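Local atomic coordinates of CheA (Treponema denticola, PDB entry 6Y1Y), a protein that probably relays chemoreceptor signals to the flagellar motors as an autophosphorylating histidine kinase, represented here by its dimerization domain. Residues N15-S18 with E19-T23. Residues are numbered along the deposited sequence; the frame is centred on the assembly and turned at random.
Sequences NLVS and ETVIT
The carbonyl oxygen of L16 is gripped twice by T20, one helical turn on: T20 N donates to L16 O at 3.0 Å, and the hydroxyl T20 OG1 donates to L16 O at 2.9 Å. The two donors arrive from opposite faces of the carbonyl plane. With OG1 beside its own backbone N (chi1 -56°), the threonine hydroxyl folds back onto the preceding turn, which lets a polar residue be buried with its proton satisfied, while CG2 supplies an apolar surface. T23 repeats the device, its OG1 and N both donating to E19 O, and its OG1 is hydrogen-bonded to N110 as well. E19 lies obliquely across the buried, apolar L16, OE2 3.6 Å from L16 CD2, its long chain carrying the carboxylate out to a salt bridge between OE1 and R113. V17 and V21, one turn apart, bring beta-branched methyls just within touch, V17 CG1 4.5 Å from V21 CG2, as a compact apolar edge. Within the four-helix bundle formed by the antiparallel helical hairpins of the two subunits, L16 packs on E117, T20 on I114 and L118, and T23 on I114, all on helix 93-125; V17 and V21 pack on Q119, and T20 also on S115, of the second subunit.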
ATOM      1  N   ASN B  15      14.479   7.470 -27.625  1.00 29.67           N
ATOM      2  CA  ASN B  15      15.078   7.397 -26.299  1.00 27.71           C
ATOM      3  C   ASN B  15      14.082   7.795 -25.220  1.00 29.27           C
ATOM      4  O   ASN B  15      14.138   7.263 -24.107  1.00 25.21           O
ATOM      5  CB  ASN B  15      16.336   8.262 -26.236  1.00 32.11           C
ATOM      6  CG  ASN B  15      17.552   7.552 -26.804  1.00 33.70           C
ATOM      7  OD1 ASN B  15      17.433   6.482 -27.406  1.00 37.49           O
ATOM      8  ND2 ASN B  15      18.729   8.135 -26.601  1.00 40.00           N
ATOM      9  N   LEU B  16      13.194   8.750 -25.512  1.00 23.04           N
ATOM     10  CA  LEU B  16      12.140   9.086 -24.558  1.00 24.39           C
ATOM     11  C   LEU B  16      11.158   7.933 -24.396  1.00 21.79           C
ATOM     12  O   LEU B  16      10.699   7.653 -23.280  1.00 20.00           O
ATOM     13  CB  LEU B  16      11.409  10.356 -24.998  1.00 21.99           C
ATOM     14  CG  LEU B  16      12.085  11.675 -24.611  1.00 27.99           C
ATOM     15  CD1 LEU B  16      11.281  12.861 -25.120  1.00 28.21           C
ATOM     16  CD2 LEU B  16      12.270  11.760 -23.103  1.00 29.80           C
ATOM     17  N   VAL B  17      10.828   7.244 -25.492  1.00 22.19           N
ATOM     18  CA  VAL B  17       9.912   6.114 -25.388  1.00 17.81           C
ATOM     19  C   VAL B  17      10.583   4.963 -24.645  1.00 22.24           C
ATOM     20  O   VAL B  17       9.947   4.258 -23.851  1.00 19.29           O
ATOM     21  CB  VAL B  17       9.419   5.682 -26.783  1.00 22.81           C
ATOM     22  CG1 VAL B  17       8.607   4.392 -26.696  1.00 24.14           C
ATOM     23  CG2 VAL B  17       8.602   6.793 -27.433  1.00 21.86           C
ATOM     24  N   SER B  18      11.892   4.793 -24.845  1.00 24.45           N
ATOM     25  CA  SER B  18      12.632   3.796 -24.075  1.00 24.37           C
ATOM     26  C   SER B  18      12.560   4.088 -22.580  1.00 20.64           C
ATOM     27  O   SER B  18      12.345   3.173 -21.771  1.00 22.17           O
ATOM     28  CB  SER B  18      14.089   3.746 -24.548  1.00 21.50           C
ATOM     29  OG  SER B  18      14.863   2.915 -23.710  1.00 28.92           O
ATOM     30  N   GLU B  19      12.743   5.352 -22.190  1.00 21.02           N
ATOM     31  CA  GLU B  19      12.601   5.729 -20.785  1.00 18.28           C
ATOM     32  C   GLU B  19      11.192   5.455 -20.279  1.00 18.62           C
ATOM     33  O   GLU B  19      11.000   5.110 -19.106  1.00 16.88           O
ATOM     34  CB  GLU B  19      12.928   7.206 -20.587  1.00 20.61           C
ATOM     35  CG  GLU B  19      14.389   7.593 -20.647  1.00 29.27           C
ATOM     36  CD  GLU B  19      14.587   9.035 -20.215  1.00 34.40           C
ATOM     37  OE1 GLU B  19      14.609   9.285 -18.990  1.00 36.02           O
ATOM     38  OE2 GLU B  19      14.694   9.919 -21.095  1.00 41.68           O
ATOM     39  N   THR B  20      10.190   5.661 -21.139  1.00 17.55           N
ATOM     40  CA  THR B  20       8.808   5.394 -20.756  1.00 16.50           C
ATOM     41  C   THR B  20       8.601   3.917 -20.480  1.00 15.13           C
ATOM     42  O   THR B  20       7.951   3.545 -19.495  1.00 15.10           O
ATOM     43  CB  THR B  20       7.852   5.857 -21.858  1.00 16.09           C
ATOM     44  OG1 THR B  20       8.076   7.245 -22.145  1.00 17.07           O
ATOM     45  CG2 THR B  20       6.408   5.670 -21.430  1.00 14.92           C
ATOM     46  N   VAL B  21       9.160   3.059 -21.339  1.00 16.00           N
ATOM     47  CA  VAL B  21       9.016   1.615 -21.178  1.00 12.58           C
ATOM     48  C   VAL B  21       9.710   1.143 -19.906  1.00 15.73           C
ATOM     49  O   VAL B  21       9.204   0.267 -19.192  1.00 16.28           O
ATOM     50  CB  VAL B  21       9.555   0.893 -22.428  1.00 16.22           C
ATOM     51  CG1 VAL B  21       9.677  -0.606 -22.165  1.00 16.74           C
ATOM     52  CG2 VAL B  21       8.652   1.162 -23.632  1.00 21.63           C
ATOM     53  N   ILE B  22      10.871   1.719 -19.596  1.00 16.87           N
ATOM     54  CA  ILE B  22      11.581   1.353 -18.373  1.00 16.54           C
ATOM     55  C   ILE B  22      10.761   1.753 -17.162  1.00 16.23           C
ATOM     56  O   ILE B  22      10.592   0.978 -16.211  1.00 16.17           O
ATOM     57  CB  ILE B  22      12.967   2.022 -18.340  1.00 18.76           C
ATOM     58  CG1 ILE B  22      13.851   1.479 -19.463  1.00 19.14           C
ATOM     59  CG2 ILE B  22      13.609   1.865 -16.966  1.00 21.76           C
ATOM     60  CD1 ILE B  22      15.147   2.248 -19.640  1.00 25.57           C
ATOM     61  N   THR B  23      10.226   2.971 -17.186  1.00 13.62           N
ATOM     62  CA  THR B  23       9.395   3.434 -16.086  1.00 15.29           C
ATOM     63  C   THR B  23       8.144   2.572 -15.939  1.00 13.36           C
ATOM     64  O   THR B  23       7.762   2.209 -14.819  1.00 13.91           O
ATOM     65  CB  THR B  23       9.052   4.909 -16.309  1.00 15.95           C
ATOM     66  OG1 THR B  23      10.266   5.670 -16.343  1.00 18.76           O
ATOM     67  CG2 THR B  23       8.187   5.436 -15.195  1.00 13.95           C
TER